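Long-range contacts in immune protein (Enterobacter cloacae, PDB 6D7Y), which probably protects the cell that makes it from contact-dependent growth inhibition by binding the toxic C-terminal tip of its cognate CdiA protein: residues F34-F40 with D62-G66; E3-I8 with L135-S139; R16-L20 with I122-F126. All coordinates share one frame; numbering follows the deposited sequence.

Contacts 1 and 2 lie in a single antiparallel sheet, and contact 3 joins two helices beside it. Contact 1 joins strand 30-36, outermost in the chain's sheet, to strand 63-75, whereas contact 2 lies further across, where strand 3-10 meets the loop that leaves strand 130-135. Contact 3 pairs helix 17-25 with the C-terminal end of helix 105-126. They lie about 20 to 21 Å apart, centre to centre, and none touches another; contacts 2 and 3 lie on opposite sides of the chain's centre. Contact 2 brings the first strand beside a segment near the end of the chain, with contact 3 nested inside it and contact 1 inside both.

Contact 1. Residues F34-F40 with D62-G66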
loop_
_atom_site.group_PDB
_atom_site.type_symbol
_atom_site.label_atom_id
_atom_site.label_comp_id
_atom_site.label_asym_id
_atom_site.label_seq_id
_atom_site.Cartn_x
_atom_site.Cartn_y
_atom_site.Cartn_z
ATOM N N PHE B 34 -5.370 -12.367 -6.495
ATOM C CA PHE B 34 -4.866 -11.417 -7.470
ATOM C C PHE B 34 -6.057 -10.967 -8.316
ATOM O O PHE B 34 -6.794 -11.807 -8.844
ATOM C CB PHE B 34 -3.790 -12.063 -8.339
ATOM C CG PHE B 34 -3.336 -11.201 -9.477
ATOM C CD1 PHE B 34 -2.492 -10.125 -9.255
ATOM C CD2 PHE B 34 -3.726 -11.485 -10.786
ATOM C CE1 PHE B 34 -2.061 -9.330 -10.313
ATOM C CE2 PHE B 34 -3.294 -10.697 -11.846
ATOM C CZ PHE B 34 -2.463 -9.614 -11.610
ATOM N N ASN B 35 -6.237 -9.656 -8.449
ATOM C CA ASN B 35 -7.371 -9.096 -9.192
ATOM C C ASN B 35 -6.870 -7.924 -10.024
ATOM O O ASN B 35 -5.958 -7.243 -9.612
ATOM C CB ASN B 35 -8.460 -8.649 -8.208
ATOM C CG ASN B 35 -9.813 -8.470 -8.870
ATOM O OD1 ASN B 35 -9.994 -8.793 -10.050
ATOM N ND2 ASN B 35 -10.789 -7.991 -8.103
ATOM N N PHE B 36 -7.517 -7.661 -11.154
ATOM C CA PHE B 36 -7.061 -6.655 -12.133
ATOM C C PHE B 36 -8.192 -5.989 -12.923
ATOM O O PHE B 36 -9.232 -6.614 -13.152
ATOM C CB PHE B 36 -6.163 -7.406 -13.105
ATOM C CG PHE B 36 -6.737 -8.730 -13.506
ATOM C CD1 PHE B 36 -7.626 -8.830 -14.570
ATOM C CD2 PHE B 36 -6.457 -9.871 -12.760
ATOM C CE1 PHE B 36 -8.189 -10.053 -14.911
ATOM C CE2 PHE B 36 -7.015 -11.094 -13.094
ATOM C CZ PHE B 36 -7.882 -11.186 -14.172
ATOM N N SER B 37 -7.972 -4.749 -13.375
ATOM C CA SER B 37 -8.993 -4.005 -14.153
ATOM C C SER B 37 -9.047 -4.386 -15.651
ATOM O O SER B 37 -9.991 -4.026 -16.345
ATOM C CB SER B 37 -8.870 -2.490 -13.958
ATOM O OG SER B 37 -7.584 -2.016 -14.276
ATOM N N GLU B 38 -7.996 -5.026 -16.143
ATOM C CA GLU B 38 -7.960 -5.607 -17.504
ATOM C C GLU B 38 -7.086 -6.838 -17.356
ATOM O O GLU B 38 -6.102 -6.792 -16.620
ATOM C CB GLU B 38 -7.394 -4.706 -18.620
ATOM C CG GLU B 38 -8.356 -3.706 -19.269
ATOM C CD GLU B 38 -8.385 -2.345 -18.621
ATOM O OE1 GLU B 38 -9.418 -1.652 -18.739
ATOM O OE2 GLU B 38 -7.374 -1.955 -18.013
ATOM N N ASP B 39 -7.443 -7.942 -18.011
ATOM C CA ASP B 39 -6.628 -9.160 -17.908
ATOM C C ASP B 39 -5.323 -8.941 -18.691
ATOM O O ASP B 39 -5.209 -9.293 -19.870
ATOM C CB ASP B 39 -7.387 -10.401 -18.396
ATOM C CG ASP B 39 -6.635 -11.700 -18.104
ATOM O OD1 ASP B 39 -5.692 -11.680 -17.282
ATOM O OD2 ASP B 39 -6.997 -12.745 -18.687
ATOM N N PHE B 40 -4.354 -8.340 -18.000
ATOM C CA PHE B 40 -3.052 -8.001 -18.575
ATOM C C PHE B 40 -1.978 -9.033 -18.249
ATOM O O PHE B 40 -0.944 -9.069 -18.921
ATOM C CB PHE B 40 -2.589 -6.608 -18.086
ATOM C CG PHE B 40 -2.069 -6.587 -16.664
ATOM C CD1 PHE B 40 -2.938 -6.500 -15.573
ATOM C CD2 PHE B 40 -0.700 -6.627 -16.413
ATOM C CE1 PHE B 40 -2.455 -6.479 -14.269
ATOM C CE2 PHE B 40 -0.211 -6.604 -15.110
ATOM C CZ PHE B 40 -1.091 -6.529 -14.035
ATOM N N ASP B 62 -4.913 3.572 -18.189
ATOM C CA ASP B 62 -4.982 3.426 -16.719
ATOM C C ASP B 62 -5.257 1.970 -16.368
ATOM O O ASP B 62 -6.072 1.314 -17.032
ATOM C CB ASP B 62 -6.074 4.311 -16.145
ATOM C CG ASP B 62 -5.858 5.774 -16.454
ATOM O OD1 ASP B 62 -4.741 6.136 -16.845
ATOM O OD2 ASP B 62 -6.809 6.559 -16.298
ATOM N N LEU B 63 -4.585 1.473 -15.332
ATOM C CA LEU B 63 -4.689 0.070 -14.942
ATOM C C LEU B 63 -4.545 -0.106 -13.440
ATOM O O LEU B 63 -3.798 0.599 -12.794
ATOM C CB LEU B 63 -3.564 -0.709 -15.646
ATOM C CG LEU B 63 -3.341 -2.208 -15.439
ATOM C CD1 LEU B 63 -4.559 -3.014 -15.863
ATOM C CD2 LEU B 63 -2.121 -2.660 -16.245
ATOM N N TYR B 64 -5.258 -1.087 -12.907
ATOM C CA TYR B 64 -5.216 -1.425 -11.498
ATOM C C TYR B 64 -5.103 -2.906 -11.318
ATOM O O TYR B 64 -5.597 -3.659 -12.132
ATOM C CB TYR B 64 -6.547 -1.024 -10.823
ATOM C CG TYR B 64 -6.873 -1.776 -9.524
ATOM C CD1 TYR B 64 -6.373 -1.343 -8.304
ATOM C CD2 TYR B 64 -7.689 -2.910 -9.529
ATOM C CE1 TYR B 64 -6.657 -2.022 -7.127
ATOM C CE2 TYR B 64 -7.986 -3.598 -8.349
ATOM C CZ TYR B 64 -7.467 -3.143 -7.152
ATOM O OH TYR B 64 -7.737 -3.776 -5.964
ATOM N N PHE B 65 -4.423 -3.301 -10.254
ATOM C CA PHE B 65 -4.455 -4.687 -9.820
ATOM C C PHE B 65 -4.354 -4.660 -8.307
ATOM O O PHE B 65 -3.804 -3.727 -7.716
ATOM C CB PHE B 65 -3.428 -5.610 -10.498
ATOM C CG PHE B 65 -2.002 -5.401 -10.081
ATOM C CD1 PHE B 65 -1.457 -6.145 -9.047
ATOM C CD2 PHE B 65 -1.189 -4.530 -10.772
ATOM C CE1 PHE B 65 -0.134 -5.994 -8.685
ATOM C CE2 PHE B 65 0.137 -4.355 -10.410
ATOM C CZ PHE B 65 0.665 -5.089 -9.360
ATOM N N GLY B 66 -4.951 -5.656 -7.681
ATOM C CA GLY B 66 -4.934 -5.750 -6.249
ATOM C C GLY B 66 -4.691 -7.171 -5.840
ATOM O O GLY B 66 -4.857 -8.109 -6.638
HETATM O O HOH W 1 -9.587 -5.998 -6.126
HETATM O O HOH W 2 -8.677 -0.268 -16.346
#
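Asn35 and Gly66 exchange two backbone hydrogen bonds, and beyond them Ser37 N gives a third to Tyr64 O. The next rung is made by a side chain: Ser37 OG accepts from Tyr64 N at 2.9 Å. The serine torsion explains it, for with chi1 at 56° OG sits between the backbone N and the carbonyl carbon and faces the neighbouring strand, prolonging the pairing just after strand 30-36 has ended. A water bonded to Ser37 OG donates to Glu38 OE2 and to Asp62 O, tying the bent glutamate to the start of the other segment.

On one face of the sheet three phenylalanines form an aromatic cluster. Phe65 CG is likewise tucked between its backbone N and carbonyl carbon (chi1 72°), which raises the ring between its two neighbours. Phe34 brings CE1 to 3.5 Å from Phe65 CD1, while Phe40 CZ reaches Phe65 CD2 at 3.8 Å, the two ring atoms that flank CG. Both pairs meet obliquely, their planes about 45° apart. Leu63 adds a CH-pi contact, its CD2 lying over a face of the Phe40 ring 4.0 Å from the centroid, though Phe40 is poorly ordered. Phe56 of helix 50-58 meets Phe65 edge-to-face and helps to cover the cluster.

The other face is more polar. Tyr64 OH and Asn35 ND2 share a water, the amide bond to it being weak, and the phenol ring passes over Gly66, with Gly66 N 3.5 Å above its plane. The contact thus forms the outermost strand pair of an antiparallel sheet in an alpha+beta fold, with helix 50-58 against its aromatic face.

Contact 2. Residues E3-I8 with L135-S139; sequences ELFEVI and LEPAS
Glu6 and Ala138 make the closest-packed part of this contact. The glutamate CG lies between its own backbone N and carbonyl carbon (chi1 78°), and from there the chain runs straight out to the loop, laying CG against the methyl CB of Ala138 at 3.3 Å. Its carboxylate then receives Ala138 N on the anti lone pair of OE2, in a nearly straight bond of 2.7 Å with an N-H...O angle of 164°. A water donates to the same oxygen and accepts from Ser139 N, so OE2 holds two successive peptide groups of the loop, one directly and one through solvent. Pro137, which follows a cis peptide bond, has its CA 3.3 Å from Glu6 OE2. Ile8 completes the packed end, its CG1 meeting Ala138 CB from further along the strand.

Between the two ends, backbone pairing takes over. Phe5 and Leu135 form an antiparallel non-hydrogen-bonded pair, followed by a bond from Glu136 N to Leu4 O; here strand 130-135 finishes its run beside strand 3-10, an inner strand of the antiparallel sheet, and the chain departs as a loop. The Phe5 ring points largely to the helix side, where it meets Phe105 edge-to-face, yet its CE1 still reaches Leu135 CD1 at 4.0 Å.

Toward the start of the strand, on the solvent side, side chains meet by van der Waals touches alone, in place of the direct bond at Ala138. Leu135 CD1 rests against partly exposed Glu3, with CB and OE1 of the glutamate each 3.8 Å away. Glu136, an exposed residue, bends at chi2 and lies across partly exposed Leu4, its carboxylate OE1 against the methyl CD2 of Leu4 at 3.6 Å.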
loop_
_atom_site.group_PDB
_atom_site.type_symbol
_atom_site.label_atom_id
_atom_site.label_comp_id
_atom_site.label_asym_id
_atom_site.label_seq_id
_atom_site.Cartn_x
_atom_site.Cartn_y
_atom_site.Cartn_z
ATOM N N GLU B 3 -13.788 0.320 11.131
ATOM C CA GLU B 3 -13.589 1.253 10.015
ATOM C C GLU B 3 -12.476 0.777 9.125
ATOM O O GLU B 3 -11.562 0.094 9.585
ATOM C CB GLU B 3 -13.161 2.603 10.580
ATOM C CG GLU B 3 -14.152 3.289 11.490
ATOM C CD GLU B 3 -15.264 4.031 10.768
ATOM O OE1 GLU B 3 -15.384 3.937 9.514
ATOM O OE2 GLU B 3 -16.039 4.733 11.477
ATOM N N LEU B 4 -12.542 1.170 7.851
ATOM C CA LEU B 4 -11.522 0.830 6.902
ATOM C C LEU B 4 -10.481 1.966 6.907
ATOM O O LEU B 4 -10.847 3.151 6.719
ATOM C CB LEU B 4 -12.102 0.677 5.503
ATOM C CG LEU B 4 -11.105 0.199 4.441
ATOM C CD1 LEU B 4 -10.415 -1.103 4.814
ATOM C CD2 LEU B 4 -11.844 0.020 3.121
ATOM N N PHE B 5 -9.220 1.593 7.128
ATOM C CA PHE B 5 -8.112 2.547 7.129
ATOM C C PHE B 5 -7.176 2.247 5.981
ATOM O O PHE B 5 -7.217 1.168 5.397
ATOM C CB PHE B 5 -7.357 2.529 8.450
ATOM C CG PHE B 5 -8.183 2.984 9.624
ATOM C CD1 PHE B 5 -8.265 4.316 9.964
ATOM C CD2 PHE B 5 -8.917 2.071 10.355
ATOM C CE1 PHE B 5 -9.063 4.758 11.012
ATOM C CE2 PHE B 5 -9.698 2.504 11.422
ATOM C CZ PHE B 5 -9.774 3.836 11.757
ATOM N N GLU B 6 -6.342 3.216 5.611
ATOM C CA GLU B 6 -5.408 2.936 4.564
ATOM C C GLU B 6 -4.163 3.813 4.639
ATOM O O GLU B 6 -4.182 4.882 5.231
ATOM C CB GLU B 6 -6.042 3.023 3.156
ATOM C CG GLU B 6 -6.239 4.397 2.610
ATOM C CD GLU B 6 -6.900 4.455 1.219
ATOM O OE1 GLU B 6 -6.837 3.498 0.403
ATOM O OE2 GLU B 6 -7.488 5.514 0.943
ATOM N N VAL B 7 -3.080 3.279 4.100
ATOM C CA VAL B 7 -1.824 4.016 3.966
ATOM C C VAL B 7 -1.493 3.963 2.484
ATOM O O VAL B 7 -1.757 2.965 1.804
ATOM C CB VAL B 7 -0.662 3.511 4.846
ATOM C CG1 VAL B 7 -1.015 3.629 6.318
ATOM C CG2 VAL B 7 -0.254 2.092 4.487
ATOM N N ILE B 8 -0.893 5.045 1.986
ATOM C CA ILE B 8 -0.588 5.172 0.584
ATOM C C ILE B 8 0.836 5.647 0.312
ATOM O O ILE B 8 1.316 6.582 0.981
ATOM C CB ILE B 8 -1.475 6.291 -0.057
ATOM C CG1 ILE B 8 -2.984 6.055 0.147
ATOM C CG2 ILE B 8 -1.182 6.446 -1.546
ATOM C CD1 ILE B 8 -3.553 4.903 -0.577
ATOM N N LEU B 135 -8.179 7.513 7.731
ATOM C CA LEU B 135 -9.464 6.832 7.566
ATOM C C LEU B 135 -9.666 6.802 6.060
ATOM O O LEU B 135 -9.298 7.755 5.354
ATOM C CB LEU B 135 -10.565 7.665 8.198
ATOM C CG LEU B 135 -11.984 7.146 8.052
ATOM C CD1 LEU B 135 -12.189 5.870 8.856
ATOM C CD2 LEU B 135 -12.905 8.239 8.543
ATOM N N GLU B 136 -10.205 5.715 5.533
ATOM C CA GLU B 136 -10.417 5.633 4.081
ATOM C C GLU B 136 -11.448 6.706 3.632
ATOM O O GLU B 136 -12.415 6.935 4.356
ATOM C CB GLU B 136 -10.751 4.164 3.696
ATOM C CG GLU B 136 -11.081 3.887 2.233
ATOM C CD GLU B 136 -12.565 3.702 1.926
ATOM O OE1 GLU B 136 -13.383 3.312 2.815
ATOM O OE2 GLU B 136 -12.906 3.825 0.735
ATOM N N PRO B 137 -11.187 7.490 2.566
ATOM C CA PRO B 137 -9.965 7.447 1.774
ATOM C C PRO B 137 -8.855 8.311 2.406
ATOM O O PRO B 137 -9.113 9.432 2.835
ATOM C CB PRO B 137 -10.406 8.042 0.448
ATOM C CG PRO B 137 -11.384 9.084 0.835
ATOM C CD PRO B 137 -12.070 8.573 2.095
ATOM N N ALA B 138 -7.636 7.777 2.433
ATOM C CA ALA B 138 -6.494 8.456 3.035
ATOM C C ALA B 138 -6.177 9.772 2.363
ATOM O O ALA B 138 -5.578 10.641 2.984
ATOM C CB ALA B 138 -5.279 7.551 3.050
ATOM N N SER B 139 -6.578 9.920 1.105
ATOM C CA SER B 139 -6.377 11.189 0.371
ATOM C C SER B 139 -7.034 12.385 1.099
ATOM O O SER B 139 -6.583 13.527 0.964
ATOM C CB SER B 139 -6.966 11.086 -1.026
ATOM O OG SER B 139 -8.357 10.840 -0.960
HETATM O O HOH W 3 -7.097 7.565 -0.812
#

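Contact 3. Residues R16-L20 with I122-F126; sequences RLFFL and ISADF
Arg16 and Asp125 supply the polar half of the contact, and the acceptor is the backbone carbonyl of Asp125. NH1 donates to Asp125 O at 2.7 Å, and NE adds a weak bond to the same oxygen at 3.0 Å, making a two-pronged grip by one guanidinium. NH1 approaches from above the carbonyl plane, 43° out of it. The arginine reaches this point by curling, bent at both chi2 and chi3. The Asp125 carboxylate turns elsewhere, its OD2 6.1 Å from Arg16 NH1.

Flat-group packing comes next. Phe126 slips its CD1 over one face of that guanidinium, 3.7 Å from Arg16 NH1, with the two planes 25° apart and CD1 lying toward the rim of the charged group.

Apolar contacts fill the remainder. Phe126 CG lies anti to its carbonyl carbon (chi1 -59°), which carries the ring across to the first turn of helix 17-25. There CE1 meets the backbone of Phe19 at its C atom, 3.6 Å away, and the ring edge faces Phe19 CB. Leu20 lays CD1 over one face of the ring, 4.0 Å from Phe126 CG, and the same methyl touches Ile122 CD1 at 4.1 Å. Inward, Leu20 continues onto Val96 of the sheet.

A guanidinium that bonds a carbonyl and packs one face against a ring atom probably helps to orient this surface junction, alongside the apolar fit: since helix 105-126 ends here, the positive charge of Arg16 probably also complements the partial negative charge of that helix terminus.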
loop_
_atom_site.group_PDB
_atom_site.type_symbol
_atom_site.label_atom_id
_atom_site.label_comp_id
_atom_site.label_asym_id
_atom_site.label_seq_id
_atom_site.Cartn_x
_atom_site.Cartn_y
_atom_site.Cartn_z
ATOM N N ARG B 16 11.497 1.438 -9.529
ATOM C CA ARG B 16 11.677 0.791 -8.218
ATOM C C ARG B 16 10.425 0.033 -7.761
ATOM O O ARG B 16 10.453 -0.623 -6.723
ATOM C CB ARG B 16 11.971 1.849 -7.144
ATOM C CG ARG B 16 13.094 2.835 -7.458
ATOM C CD ARG B 16 14.500 2.265 -7.392
ATOM N NE ARG B 16 14.915 1.935 -6.020
ATOM C CZ ARG B 16 15.030 0.709 -5.501
ATOM N NH1 ARG B 16 15.416 0.575 -4.236
ATOM N NH2 ARG B 16 14.798 -0.388 -6.223
ATOM N N LEU B 17 9.334 0.155 -8.520
ATOM C CA LEU B 17 8.054 -0.494 -8.187
ATOM C C LEU B 17 8.148 -1.977 -7.809
ATOM O O LEU B 17 7.689 -2.371 -6.746
ATOM C CB LEU B 17 7.068 -0.305 -9.342
ATOM C CG LEU B 17 5.670 -0.911 -9.199
ATOM C CD1 LEU B 17 5.008 -0.478 -7.900
ATOM C CD2 LEU B 17 4.837 -0.520 -10.410
ATOM N N PHE B 18 8.705 -2.804 -8.684
ATOM C CA PHE B 18 8.863 -4.233 -8.368
ATOM C C PHE B 18 9.540 -4.462 -7.011
ATOM O O PHE B 18 9.089 -5.263 -6.210
ATOM C CB PHE B 18 9.673 -4.958 -9.449
ATOM C CG PHE B 18 10.073 -6.363 -9.058
ATOM C CD1 PHE B 18 9.175 -7.423 -9.183
ATOM C CD2 PHE B 18 11.333 -6.621 -8.538
ATOM C CE1 PHE B 18 9.540 -8.714 -8.809
ATOM C CE2 PHE B 18 11.701 -7.904 -8.159
ATOM C CZ PHE B 18 10.807 -8.955 -8.301
ATOM N N PHE B 19 10.627 -3.743 -6.761
ATOM C CA PHE B 19 11.381 -3.913 -5.515
ATOM C C PHE B 19 10.610 -3.405 -4.295
ATOM O O PHE B 19 10.734 -3.958 -3.195
ATOM C CB PHE B 19 12.778 -3.313 -5.701
ATOM C CG PHE B 19 13.512 -3.926 -6.871
ATOM C CD1 PHE B 19 14.111 -5.178 -6.749
ATOM C CD2 PHE B 19 13.546 -3.285 -8.116
ATOM C CE1 PHE B 19 14.744 -5.770 -7.831
ATOM C CE2 PHE B 19 14.192 -3.869 -9.200
ATOM C CZ PHE B 19 14.789 -5.116 -9.058
ATOM N N LEU B 20 9.798 -2.368 -4.493
ATOM C CA LEU B 20 8.940 -1.883 -3.417
ATOM C C LEU B 20 7.933 -2.994 -3.109
ATOM O O LEU B 20 7.737 -3.357 -1.960
ATOM C CB LEU B 20 8.193 -0.611 -3.823
ATOM C CG LEU B 20 7.169 -0.057 -2.819
ATOM C CD1 LEU B 20 7.815 0.285 -1.492
ATOM C CD2 LEU B 20 6.486 1.168 -3.397
ATOM N N ILE B 122 11.911 3.788 4.638
ATOM C CA ILE B 122 12.207 3.300 3.280
ATOM C C ILE B 122 11.980 4.345 2.170
ATOM O O ILE B 122 12.118 4.026 0.980
ATOM C CB ILE B 122 11.421 1.996 2.950
ATOM C CG1 ILE B 122 9.909 2.238 2.804
ATOM C CG2 ILE B 122 11.696 0.940 4.018
ATOM C CD1 ILE B 122 9.140 1.022 2.345
ATOM N N SER B 123 11.648 5.576 2.553
ATOM C CA SER B 123 11.401 6.637 1.571
ATOM C C SER B 123 12.641 6.943 0.726
ATOM O O SER B 123 12.537 7.137 -0.486
ATOM C CB SER B 123 10.889 7.898 2.265
ATOM O OG SER B 123 11.772 8.318 3.285
ATOM N N ALA B 124 13.804 6.952 1.367
ATOM C CA ALA B 124 15.079 7.222 0.678
ATOM C C ALA B 124 15.544 6.117 -0.271
ATOM O O ALA B 124 16.383 6.365 -1.122
ATOM C CB ALA B 124 16.166 7.503 1.708
ATOM N N ASP B 125 14.988 4.912 -0.144
ATOM C CA ASP B 125 15.415 3.795 -0.982
ATOM C C ASP B 125 14.513 3.547 -2.176
ATOM O O ASP B 125 14.986 3.075 -3.210
ATOM C CB ASP B 125 15.510 2.511 -0.154
ATOM C CG ASP B 125 16.231 2.723 1.154
ATOM O OD1 ASP B 125 15.673 3.459 2.005
ATOM O OD2 ASP B 125 17.319 2.141 1.345
ATOM N N PHE B 126 13.227 3.862 -2.049
ATOM C CA PHE B 126 12.294 3.600 -3.152
ATOM C C PHE B 126 11.782 4.832 -3.883
ATOM O O PHE B 126 11.119 4.701 -4.923
ATOM C CB PHE B 126 11.165 2.702 -2.681
ATOM C CG PHE B 126 11.650 1.380 -2.165
ATOM C CD1 PHE B 126 11.969 0.354 -3.048
ATOM C CD2 PHE B 126 11.819 1.167 -0.807
ATOM C CE1 PHE B 126 12.428 -0.861 -2.578
ATOM C CE2 PHE B 126 12.285 -0.052 -0.334
ATOM C CZ PHE B 126 12.583 -1.065 -1.219
#